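Local atomic coordinates of Glyco_hydro_cc domain-containing protein (Pseudomonas viridiflava, PDB entry 6UAV), a protein that acts as an endo-beta-1,3-glucanase of glycoside hydrolase family 128 (subgroup II), probably hydrolysing internal linkages of beta-1,3-glucan with a TIM-barrel catalytic core. Residues 68-73 and 110-115; 52-57 and 74-79; 131-136 and 173-178; 117-122 and 155-160. All coordinates share one frame; numbering follows the deposited sequence. Where two conformers were deposited one is given.

Contact 1 (68-73 and 110-115); sequences LYLLAH and AQTGVK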
# COMPACT_ATOMS: atom_id res chain seq x y z
N LEU A 68 -2.16 -12.29 -17.98
CA LEU A 68 -1.65 -11.90 -19.31
C LEU A 68 -0.73 -10.68 -19.09
O LEU A 68 0.41 -10.63 -19.63
CB LEU A 68 -2.88 -11.61 -20.18
CG LEU A 68 -2.65 -11.38 -21.67
CD1 LEU A 68 -2.08 -12.62 -22.34
CD2 LEU A 68 -3.98 -10.99 -22.34
N TYR A 69 -1.20 -9.69 -18.32
CA TYR A 69 -0.41 -8.47 -18.03
C TYR A 69 0.87 -8.82 -17.26
O TYR A 69 1.99 -8.42 -17.67
CB TYR A 69 -1.26 -7.45 -17.28
CG TYR A 69 -0.53 -6.22 -16.81
CD1 TYR A 69 -0.10 -5.23 -17.69
CD2 TYR A 69 -0.28 -6.01 -15.47
CE1 TYR A 69 0.60 -4.12 -17.27
CE2 TYR A 69 0.40 -4.89 -15.02
CZ TYR A 69 0.83 -3.92 -15.91
OH TYR A 69 1.48 -2.80 -15.52
N LEU A 70 0.75 -9.59 -16.17
CA LEU A 70 1.95 -9.89 -15.37
C LEU A 70 2.96 -10.67 -16.21
O LEU A 70 4.16 -10.34 -16.14
CB LEU A 70 1.58 -10.68 -14.11
CG LEU A 70 0.75 -9.96 -13.07
CD1 LEU A 70 0.32 -10.90 -11.95
CD2 LEU A 70 1.55 -8.82 -12.45
N LEU A 71 2.54 -11.65 -16.98
CA LEU A 71 3.53 -12.49 -17.70
C LEU A 71 4.30 -11.64 -18.72
O LEU A 71 5.48 -11.96 -18.98
CB LEU A 71 2.78 -13.63 -18.36
CG LEU A 71 2.34 -14.69 -17.36
CD1 LEU A 71 1.30 -15.63 -17.97
CD2 LEU A 71 3.57 -15.46 -16.85
N ALA A 72 3.65 -10.62 -19.29
CA ALA A 72 4.32 -9.78 -20.31
C ALA A 72 5.09 -8.60 -19.68
O ALA A 72 5.71 -7.87 -20.44
CB ALA A 72 3.31 -9.31 -21.35
N HIS A 73 5.12 -8.50 -18.36
CA HIS A 73 5.83 -7.45 -17.59
C HIS A 73 6.60 -8.17 -16.49
O HIS A 73 6.31 -8.02 -15.29
CB HIS A 73 4.85 -6.40 -17.05
CG HIS A 73 4.11 -5.67 -18.13
ND1 HIS A 73 2.94 -6.15 -18.68
CD2 HIS A 73 4.33 -4.47 -18.72
CE1 HIS A 73 2.50 -5.32 -19.61
NE2 HIS A 73 3.33 -4.28 -19.65
N ALA A 110 1.98 -18.70 -8.59
CA ALA A 110 2.72 -19.84 -9.19
C ALA A 110 2.94 -19.64 -10.69
O ALA A 110 4.04 -19.93 -11.16
CB ALA A 110 1.97 -21.11 -8.94
N GLN A 111 1.93 -19.08 -11.38
CA GLN A 111 1.93 -18.99 -12.85
C GLN A 111 2.78 -17.80 -13.33
O GLN A 111 3.19 -17.81 -14.46
CB GLN A 111 0.48 -18.87 -13.30
CG GLN A 111 -0.26 -20.18 -13.21
CD GLN A 111 -1.68 -20.00 -13.65
OE1 GLN A 111 -2.23 -18.92 -13.51
NE2 GLN A 111 -2.28 -21.07 -14.14
N THR A 112 3.04 -16.83 -12.48
CA THR A 112 3.72 -15.58 -12.90
C THR A 112 4.99 -15.28 -12.07
O THR A 112 5.84 -14.48 -12.56
CB THR A 112 2.77 -14.39 -12.77
OG1 THR A 112 2.60 -14.07 -11.39
CG2 THR A 112 1.44 -14.61 -13.46
N GLY A 113 5.11 -15.87 -10.89
CA GLY A 113 6.28 -15.66 -10.02
C GLY A 113 6.10 -14.49 -9.05
O GLY A 113 6.98 -14.31 -8.17
N VAL A 114 4.99 -13.75 -9.09
CA VAL A 114 4.85 -12.55 -8.22
C VAL A 114 4.69 -13.01 -6.77
O VAL A 114 4.02 -14.04 -6.53
CB VAL A 114 3.67 -11.66 -8.62
CG1 VAL A 114 3.90 -11.03 -10.00
CG2 VAL A 114 2.32 -12.35 -8.55
N LYS A 115 5.19 -12.22 -5.82
CA LYS A 115 5.00 -12.47 -4.37
C LYS A 115 3.68 -11.81 -4.01
O LYS A 115 3.30 -10.76 -4.67
CB LYS A 115 6.14 -11.84 -3.60
CG LYS A 115 7.52 -12.45 -3.78
CD LYS A 115 7.62 -13.86 -3.50
CE LYS A 115 9.03 -14.36 -3.72
NZ LYS A 115 9.07 -15.83 -3.58
O HOH W 1 5.80 -12.94 -14.70
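Leu-70, Thr-112 and Leu-71 carry most of this meeting between the last turns of two helices, and no direct hydrogen bond crosses it. Leu-70 has its CG anti to the carbonyl carbon (chi1 -67°), and its chain crosses Thr-112 obliquely: CB lies 4.0 Å from Thr-112 CG2, while CD1 comes 3.9 Å from Thr-112 OG1. Further out, Leu-70 CD2 approaches Val-114 CG1 at 4.1 Å, the two side chains crossing at about a right angle. Leu-71 is the more exposed of the two leucines. Its CG is 4.0 Å from the same Thr-112 methyl, CG2, and its CD2 rests 3.4 Å from the carbonyl O of Gln-111. Thr-112 turns its methyl to both leucines, while the polar bonds of its hydroxyl stay within its own helix end. OG1, in the crowded position between N and carbonyl carbon (chi1 74°), bonds to Ile-108 O one helical turn back and accepts a weak bond from Val-114 N at 3.3 Å. That weak bond spans Gly-113, whose positive phi ends the helix. A water bridges the segments, hydrogen-bonded to Thr-112 O at 2.6 Å and only weakly to Leu-70 O. Through these residues the C-terminal ends of helices 63-72 and 95-112 meet outside the barrel, while beneath them Leu-70 rests on Pro-54 of strand 51-56 and Val-114 on Leu-79 of strand 78-81.

Contact 2 (52-57 and 74-79); sequences FVPMVW and PGIRYL. With SO4 (sulfate ion), chain C.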
# COMPACT_ATOMS: atom_id res chain seq x y z
N PHE A 52 5.51 0.50 -11.25
CA PHE A 52 4.08 0.41 -10.84
C PHE A 52 3.83 -0.99 -10.28
O PHE A 52 4.30 -1.98 -10.88
CB PHE A 52 3.16 0.60 -12.04
CG PHE A 52 1.71 0.28 -11.81
CD1 PHE A 52 0.90 1.17 -11.12
CD2 PHE A 52 1.17 -0.94 -12.23
CE1 PHE A 52 -0.44 0.86 -10.90
CE2 PHE A 52 -0.17 -1.22 -11.98
CZ PHE A 52 -0.96 -0.34 -11.29
N VAL A 53 3.07 -1.12 -9.21
CA VAL A 53 2.74 -2.43 -8.57
C VAL A 53 1.25 -2.61 -8.68
O VAL A 53 0.48 -1.79 -8.21
CB VAL A 53 3.20 -2.52 -7.10
CG1 VAL A 53 2.79 -3.86 -6.45
CG2 VAL A 53 4.69 -2.29 -7.00
N PRO A 54 0.81 -3.64 -9.42
CA PRO A 54 -0.62 -3.86 -9.60
C PRO A 54 -1.29 -4.32 -8.31
O PRO A 54 -0.64 -4.93 -7.47
CB PRO A 54 -0.76 -5.01 -10.57
CG PRO A 54 0.61 -5.54 -10.76
CD PRO A 54 1.64 -4.64 -10.10
N MET A 55 -2.62 -4.18 -8.25
CA MET A 55 -3.38 -4.59 -7.08
C MET A 55 -4.71 -5.23 -7.48
O MET A 55 -5.38 -4.77 -8.39
CB MET A 55 -3.70 -3.41 -6.17
CG MET A 55 -4.52 -3.82 -4.95
SD MET A 55 -4.52 -2.54 -3.67
CE MET A 55 -4.76 -3.59 -2.24
N VAL A 56 -5.00 -6.34 -6.80
CA VAL A 56 -6.32 -7.00 -6.81
C VAL A 56 -7.06 -6.44 -5.64
O VAL A 56 -6.68 -6.74 -4.47
CB VAL A 56 -6.16 -8.53 -6.72
CG1 VAL A 56 -7.52 -9.18 -6.61
CG2 VAL A 56 -5.42 -9.05 -7.91
N TRP A 57 -8.08 -5.66 -5.90
CA TRP A 57 -8.75 -4.89 -4.83
C TRP A 57 -9.63 -5.81 -3.99
O TRP A 57 -9.57 -5.71 -2.73
CB TRP A 57 -9.52 -3.72 -5.44
CG TRP A 57 -9.84 -2.62 -4.46
CD1 TRP A 57 -9.08 -1.56 -4.05
CD2 TRP A 57 -11.14 -2.41 -3.91
NE1 TRP A 57 -9.79 -0.75 -3.21
CE2 TRP A 57 -11.08 -1.24 -3.13
CE3 TRP A 57 -12.34 -3.13 -4.01
CZ2 TRP A 57 -12.16 -0.81 -2.39
CZ3 TRP A 57 -13.43 -2.65 -3.31
CH2 TRP A 57 -13.35 -1.48 -2.54
N PRO A 74 7.63 -8.96 -16.87
CA PRO A 74 8.36 -9.80 -15.91
C PRO A 74 9.16 -9.01 -14.88
O PRO A 74 9.57 -9.60 -13.88
CB PRO A 74 9.27 -10.65 -16.81
CG PRO A 74 9.45 -9.79 -18.00
CD PRO A 74 8.10 -9.16 -18.24
N GLY A 75 9.36 -7.71 -15.13
CA GLY A 75 9.93 -6.79 -14.12
C GLY A 75 9.05 -6.65 -12.89
O GLY A 75 9.57 -6.12 -11.86
N ILE A 76 7.76 -6.96 -13.01
CA ILE A 76 6.80 -6.89 -11.89
C ILE A 76 6.96 -8.14 -11.04
O ILE A 76 6.72 -9.22 -11.56
CB ILE A 76 5.34 -6.70 -12.32
CG1 ILE A 76 5.16 -5.46 -13.20
CG2 ILE A 76 4.43 -6.70 -11.13
CD1 ILE A 76 3.71 -5.18 -13.63
N ARG A 77 7.36 -7.97 -9.79
CA ARG A 77 7.71 -9.09 -8.89
C ARG A 77 6.76 -9.21 -7.71
O ARG A 77 6.90 -10.16 -6.96
CB ARG A 77 9.15 -8.95 -8.41
CG ARG A 77 10.20 -8.99 -9.53
CD ARG A 77 10.21 -10.26 -10.36
NE ARG A 77 10.62 -11.39 -9.54
CZ ARG A 77 10.33 -12.71 -9.75
NH1 ARG A 77 10.84 -13.61 -8.92
NH2 ARG A 77 9.60 -13.11 -10.77
N TYR A 78 5.82 -8.29 -7.55
CA TYR A 78 4.90 -8.17 -6.40
C TYR A 78 3.51 -7.88 -6.90
O TYR A 78 3.37 -7.20 -7.92
CB TYR A 78 5.38 -7.05 -5.46
CG TYR A 78 6.71 -7.41 -4.85
CD1 TYR A 78 6.78 -8.27 -3.77
CD2 TYR A 78 7.86 -6.90 -5.35
CE1 TYR A 78 8.00 -8.65 -3.23
CE2 TYR A 78 9.09 -7.27 -4.83
CZ TYR A 78 9.15 -8.13 -3.77
OH TYR A 78 10.38 -8.48 -3.24
N LEU A 79 2.53 -8.44 -6.21
CA LEU A 79 1.11 -8.19 -6.45
C LEU A 79 0.47 -7.82 -5.12
O LEU A 79 0.47 -8.65 -4.21
CB LEU A 79 0.49 -9.44 -7.06
CG LEU A 79 -1.00 -9.33 -7.36
CD1 LEU A 79 -1.25 -8.28 -8.46
CD2 LEU A 79 -1.60 -10.70 -7.73
S SO4 C . 8.90 -5.24 -17.61
O1 SO4 C . 8.12 -4.85 -18.77
O2 SO4 C . 9.59 -6.46 -17.90
O3 SO4 C . 9.88 -4.21 -17.37
O4 SO4 C . 8.04 -5.38 -16.49
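The ring of Pro-54 can be traced atom by atom through this contact. CB lies 3.9 Å from Leu-79 CD1, with the two side chains crossing at about a right angle. CG is wedged between that methyl and Ile-76 CG2, which is 4.0 Å from it. CD, at the far corner of the ring, makes the closest approach of the ring atoms, 3.6 Å to Ile-76 CG2, and also faces the backbone O of Tyr-78. Proline and isoleucine meet tip to tip: Ile-76 has CG1 anti to its carbonyl carbon (chi1 -56°), which puts CG2 anti to the backbone N and sends that methyl toward the proline. Leu-79 has CG anti to the backbone N (chi1 180°), and its two methyls part: CD1 comes 3.5 Å from the carbonyl O of Pro-54, and CD2 reaches Val-56 CG2 at 4.2 Å. Val-53 CG1 adds a contact of 3.7 Å to Tyr-78 O. No hydrogen bond joins the two segments here; Pro-54 and Val-56 pair instead with Leu-80, the residue after Leu-79. At the far end a sulfate, probably from the crystallisation liquor, accepts from Gly-75 N. The contact belongs to the beta-alpha-beta unit of strand 51-56, helix 63-72 and strand 78-81: Leu-70 and Leu-66 of the helix lie on Pro-54 and Val-56, whereas Tyr-78 meets Trp-181 and Phe-221 across the barrel interior.

Contact 3 (131-136 and 173-178); sequences DPVAWL and LSRYGK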
# COMPACT_ATOMS: atom_id res chain seq x y z
N ASP A 131 -10.51 -5.35 14.79
CA ASP A 131 -9.11 -5.63 15.13
C ASP A 131 -8.53 -6.44 13.98
O ASP A 131 -9.03 -7.55 13.73
CB ASP A 131 -8.99 -6.44 16.41
CG ASP A 131 -7.57 -6.73 16.85
OD1 ASP A 131 -6.63 -6.52 16.10
OD2 ASP A 131 -7.44 -7.15 18.04
N PRO A 132 -7.49 -5.96 13.28
CA PRO A 132 -6.95 -6.72 12.16
C PRO A 132 -6.39 -8.08 12.57
O PRO A 132 -6.30 -9.00 11.73
CB PRO A 132 -5.84 -5.83 11.61
CG PRO A 132 -5.53 -4.88 12.74
CD PRO A 132 -6.84 -4.65 13.44
N VAL A 133 -6.05 -8.22 13.84
CA VAL A 133 -5.56 -9.50 14.40
C VAL A 133 -6.71 -10.48 14.38
O VAL A 133 -6.52 -11.66 14.06
CB VAL A 133 -4.90 -9.34 15.79
CG1 VAL A 133 -4.63 -10.70 16.43
CG2 VAL A 133 -3.58 -8.62 15.65
N ALA A 134 -7.90 -10.06 14.77
CA ALA A 134 -9.05 -10.98 14.78
C ALA A 134 -9.33 -11.37 13.34
O ALA A 134 -9.59 -12.56 13.08
CB ALA A 134 -10.27 -10.33 15.38
N TRP A 135 -9.31 -10.44 12.41
CA TRP A 135 -9.60 -10.77 10.99
C TRP A 135 -8.54 -11.74 10.47
O TRP A 135 -8.91 -12.78 9.88
CB TRP A 135 -9.81 -9.47 10.17
CG TRP A 135 -10.32 -9.73 8.78
CD1 TRP A 135 -11.61 -9.65 8.37
CD2 TRP A 135 -9.58 -10.29 7.69
NE1 TRP A 135 -11.71 -10.04 7.06
CE2 TRP A 135 -10.47 -10.46 6.61
CE3 TRP A 135 -8.22 -10.62 7.50
CZ2 TRP A 135 -10.10 -11.01 5.39
CZ3 TRP A 135 -7.83 -11.13 6.28
CH2 TRP A 135 -8.76 -11.31 5.24
N LEU A 136 -7.27 -11.45 10.67
CA LEU A 136 -6.19 -12.30 10.13
C LEU A 136 -6.20 -13.67 10.79
O LEU A 136 -5.98 -14.65 10.06
CB LEU A 136 -4.83 -11.64 10.29
CG LEU A 136 -4.50 -10.47 9.34
CD1 LEU A 136 -3.28 -9.73 9.85
CD2 LEU A 136 -4.29 -10.97 7.92
N LEU A 173 1.38 -6.65 14.84
CA LEU A 173 1.14 -7.54 13.66
C LEU A 173 2.34 -8.42 13.35
O LEU A 173 2.21 -9.33 12.55
CB LEU A 173 0.73 -6.72 12.44
CG LEU A 173 -0.66 -6.10 12.53
CD1 LEU A 173 -0.86 -5.10 11.42
CD2 LEU A 173 -1.75 -7.13 12.46
N SER A 174 3.48 -8.21 14.00
CA SER A 174 4.67 -9.06 13.78
C SER A 174 4.38 -10.49 14.24
O SER A 174 5.10 -11.40 13.76
CB SER A 174 5.92 -8.49 14.40
OG SER A 174 5.85 -8.37 15.80
N ARG A 175 3.33 -10.69 15.08
CA ARG A 175 3.02 -12.04 15.61
C ARG A 175 2.92 -13.05 14.46
O ARG A 175 3.13 -14.24 14.74
CB ARG A 175 1.72 -12.04 16.40
CG ARG A 175 0.50 -11.60 15.61
CD ARG A 175 -0.62 -11.10 16.47
NE ARG A 175 -1.13 -12.26 17.14
CZ ARG A 175 -1.60 -12.29 18.38
NH1 ARG A 175 -1.65 -11.20 19.12
NH2 ARG A 175 -2.01 -13.47 18.87
N TYR A 176 2.65 -12.62 13.22
CA TYR A 176 2.48 -13.55 12.06
C TYR A 176 3.85 -13.94 11.50
O TYR A 176 3.90 -14.83 10.64
CB TYR A 176 1.53 -12.97 11.00
CG TYR A 176 0.16 -12.74 11.58
CD1 TYR A 176 -0.69 -13.81 11.83
CD2 TYR A 176 -0.22 -11.51 12.02
CE1 TYR A 176 -1.92 -13.63 12.43
CE2 TYR A 176 -1.46 -11.29 12.60
CZ TYR A 176 -2.30 -12.36 12.83
OH TYR A 176 -3.49 -12.18 13.46
N GLY A 177 4.91 -13.26 11.91
CA GLY A 177 6.28 -13.58 11.43
C GLY A 177 6.47 -13.14 9.98
O GLY A 177 7.37 -13.68 9.28
N LYS A 178 5.67 -12.19 9.51
CA LYS A 178 5.71 -11.69 8.13
C LYS A 178 6.20 -10.25 8.08
O LYS A 178 5.82 -9.40 8.93
CB LYS A 178 4.30 -11.68 7.56
CG LYS A 178 3.64 -13.05 7.44
CD LYS A 178 4.48 -14.11 6.71
CE LYS A 178 3.67 -15.39 6.60
NZ LYS A 178 4.24 -16.31 5.61
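Apolar contacts converge on one methyl, Leu-173 CD2, which lies 4.0 Å from both Val-133 CG2 and Leu-136 CD1 and brushes Pro-132 CB. Leu-136 crosses Leu-173 at about a right angle, whereas Val-133 and Leu-173 slide past each other in opposite directions.

Flat groups make the second set. Leu-136 CD1 comes obliquely to the Tyr-176 ring, 3.6 Å from CE2, and Leu-136 CB packs 3.5 Å from the phenol OH. Val-133 CG1 sits over one face of the Arg-175 guanidinium, near its rim, with NE 3.9 Å away; a bend at chi3 (-70°) helps to lay the group across the valine. Arg-175 CG in turn covers part of one Tyr-176 face.

Among polar atoms, Tyr-176 OH is 3.1 Å from Val-133 O, at the ring edge, yet its hydrogen bond goes to Asp-137 OD1. Asp-131 is the N-cap of helix 132-146, its OD1 accepting from Val-133 N at 2.9 Å.

The first turn of that helix thus meets the end of helix 166-173 and the turn leading into strand 180-185, neighbouring elements in the outer helical layer of a (beta/alpha)8 (TIM) barrel.

Contact 4 (117-122 and 155-160); sequences VGPAMN and DYLAFH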
# COMPACT_ATOMS: atom_id res chain seq x y z
N VAL A 117 1.45 -9.63 -1.63
CA VAL A 117 1.56 -8.57 -0.61
C VAL A 117 0.16 -8.23 -0.14
O VAL A 117 -0.55 -7.48 -0.80
CB VAL A 117 2.33 -7.38 -1.18
CG1 VAL A 117 2.46 -6.28 -0.12
CG2 VAL A 117 3.70 -7.81 -1.69
N GLY A 118 -0.22 -8.69 1.03
CA GLY A 118 -1.57 -8.41 1.54
C GLY A 118 -2.02 -9.57 2.41
O GLY A 118 -1.26 -10.49 2.63
N PRO A 119 -3.28 -9.58 2.88
CA PRO A 119 -4.21 -8.49 2.71
C PRO A 119 -3.69 -7.19 3.35
O PRO A 119 -2.90 -7.24 4.26
CB PRO A 119 -5.48 -9.02 3.40
CG PRO A 119 -5.31 -10.48 3.40
CD PRO A 119 -3.84 -10.67 3.66
N ALA A 120 -4.23 -6.07 2.89
CA ALA A 120 -3.91 -4.72 3.42
C ALA A 120 -4.87 -4.42 4.54
O ALA A 120 -6.09 -4.21 4.28
CB ALA A 120 -3.97 -3.69 2.34
N MET A 121 -4.35 -4.45 5.77
CA MET A 121 -5.14 -4.29 6.99
C MET A 121 -5.14 -2.84 7.47
O MET A 121 -4.27 -2.03 7.11
CB MET A 121 -4.63 -5.24 8.07
CG MET A 121 -4.61 -6.73 7.61
SD MET A 121 -6.21 -7.34 6.93
CE MET A 121 -7.24 -7.21 8.39
N ASN A 122 -6.18 -2.56 8.26
CA ASN A 122 -6.34 -1.31 9.03
C ASN A 122 -7.23 -1.64 10.24
O ASN A 122 -7.66 -2.82 10.38
CB ASN A 122 -6.88 -0.21 8.08
CG ASN A 122 -6.78 1.24 8.55
OD1 ASN A 122 -6.57 1.54 9.74
ND2 ASN A 122 -6.91 2.12 7.58
N ASP A 155 3.49 -13.56 1.44
CA ASP A 155 4.92 -13.17 1.30
C ASP A 155 5.17 -11.93 2.18
O ASP A 155 6.20 -11.91 2.92
CB ASP A 155 5.29 -13.04 -0.17
CG ASP A 155 5.15 -14.34 -0.92
OD1 ASP A 155 5.93 -15.33 -0.58
OD2 ASP A 155 4.18 -14.43 -1.75
N TYR A 156 4.24 -10.98 2.14
CA TYR A 156 4.29 -9.75 2.98
C TYR A 156 2.88 -9.48 3.38
O TYR A 156 2.03 -9.58 2.50
CB TYR A 156 4.76 -8.51 2.20
CG TYR A 156 6.19 -8.61 1.78
CD1 TYR A 156 6.57 -9.38 0.72
CD2 TYR A 156 7.16 -7.96 2.52
CE1 TYR A 156 7.91 -9.51 0.40
CE2 TYR A 156 8.50 -8.07 2.18
CZ TYR A 156 8.86 -8.84 1.11
OH TYR A 156 10.21 -8.95 0.88
N LEU A 157 2.67 -9.06 4.62
CA LEU A 157 1.38 -8.43 4.99
C LEU A 157 1.42 -6.98 4.52
O LEU A 157 2.50 -6.42 4.29
CB LEU A 157 1.17 -8.50 6.49
CG LEU A 157 0.71 -9.88 7.00
CD1 LEU A 157 0.75 -9.88 8.53
CD2 LEU A 157 -0.71 -10.23 6.50
N ALA A 158 0.26 -6.36 4.38
CA ALA A 158 0.20 -4.92 4.04
C ALA A 158 -0.58 -4.24 5.16
O ALA A 158 -1.42 -4.87 5.80
CB ALA A 158 -0.29 -4.63 2.65
N PHE A 159 -0.31 -2.96 5.35
CA PHE A 159 -0.94 -2.21 6.43
C PHE A 159 -1.15 -0.77 5.98
O PHE A 159 -0.33 -0.23 5.25
CB PHE A 159 -0.06 -2.31 7.68
CG PHE A 159 -0.82 -1.94 8.92
CD1 PHE A 159 -1.93 -2.67 9.28
CD2 PHE A 159 -0.48 -0.85 9.70
CE1 PHE A 159 -2.69 -2.32 10.39
CE2 PHE A 159 -1.25 -0.52 10.80
CZ PHE A 159 -2.35 -1.25 11.14
N HIS A 160 -2.25 -0.18 6.44
CA HIS A 160 -2.60 1.24 6.28
C HIS A 160 -2.79 1.85 7.66
O HIS A 160 -3.36 1.19 8.54
CB HIS A 160 -3.96 1.35 5.54
CG HIS A 160 -3.97 0.74 4.17
ND1 HIS A 160 -5.15 0.64 3.46
CD2 HIS A 160 -2.98 0.31 3.39
CE1 HIS A 160 -4.87 0.15 2.24
NE2 HIS A 160 -3.51 -0.07 2.18
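Val-117 and Tyr-156 stand side by side and point the same way, Val-117 CG1 lying 4.0 Å from Tyr-156 CB. On the same face of the sheet Ala-120 and Ala-158 meet methyl to methyl, CB to CB at 3.8 Å, and Ala-120 CB also approaches His-160 NE2 obliquely. Met-121 and Phe-159 project from the other face, toward the helices: Met-121 bends away at chi2 and chi3, while the Phe-159 ring leans back until CD1 is 3.3 Å from Met-121 O. The backbones beneath are parallel neighbours in the eight-stranded TIM barrel. Gly-118 N donates to Tyr-156 O at 2.8 Å, and Met-121 N to Ala-158 O at 3.0 Å and nearly straight (173°). His-160 N meets Met-121 O at 2.8 Å, almost along the C=O axis. Between the Val-117/Tyr-156 and Ala-120/Ala-158 pairs the register slips by one, a beta bulge at Gly-118 and Pro-119, where Ala-158 N donates to Pro-119 O, the peptide before the proline is cis and Gly-118 takes a positive phi. At the C-terminal end of the strands, where barrel enzymes carry their active sites, the Asn-122 amide and His-160 ring cross with planes 80° apart. Glu-84 OE2 ties them together, bonded to Asn-122 ND2 and His-160 ND1, and Thr-183 OG1 is hydrogen-bonded to His-160 NE2, so the imidazole is held at both nitrogens. Asn-122 OD1 bonds a glycerol, probably from the crystallisation liquor but consistent with a pocket.

In the fold
Contacts 2 and 4 are buried and belong to the barrel wall, whereas contacts 1 and 3 lie farther out, partly buried in the helical layer. Only contact 4 is knitted by backbone hydrogen bonds across its segments; the other three rest mainly on apolar side chains, with a water in contact 1 and a guanidinium in contact 3. Contact 1 uses helix 63-72, which connects the two strands of contact 2; they touch where Tyr-69 packs on Ile-76 and where Lys-115 runs beside Arg-77 and Leu-79. Segments alternate along the chain in this pair and in contacts 3 and 4, where Leu-173 meets Phe-159 and Trp-135 meets Met-121. Strands 78-81 and 115-121, neighbours in the sheet, join contact 2 to contact 4.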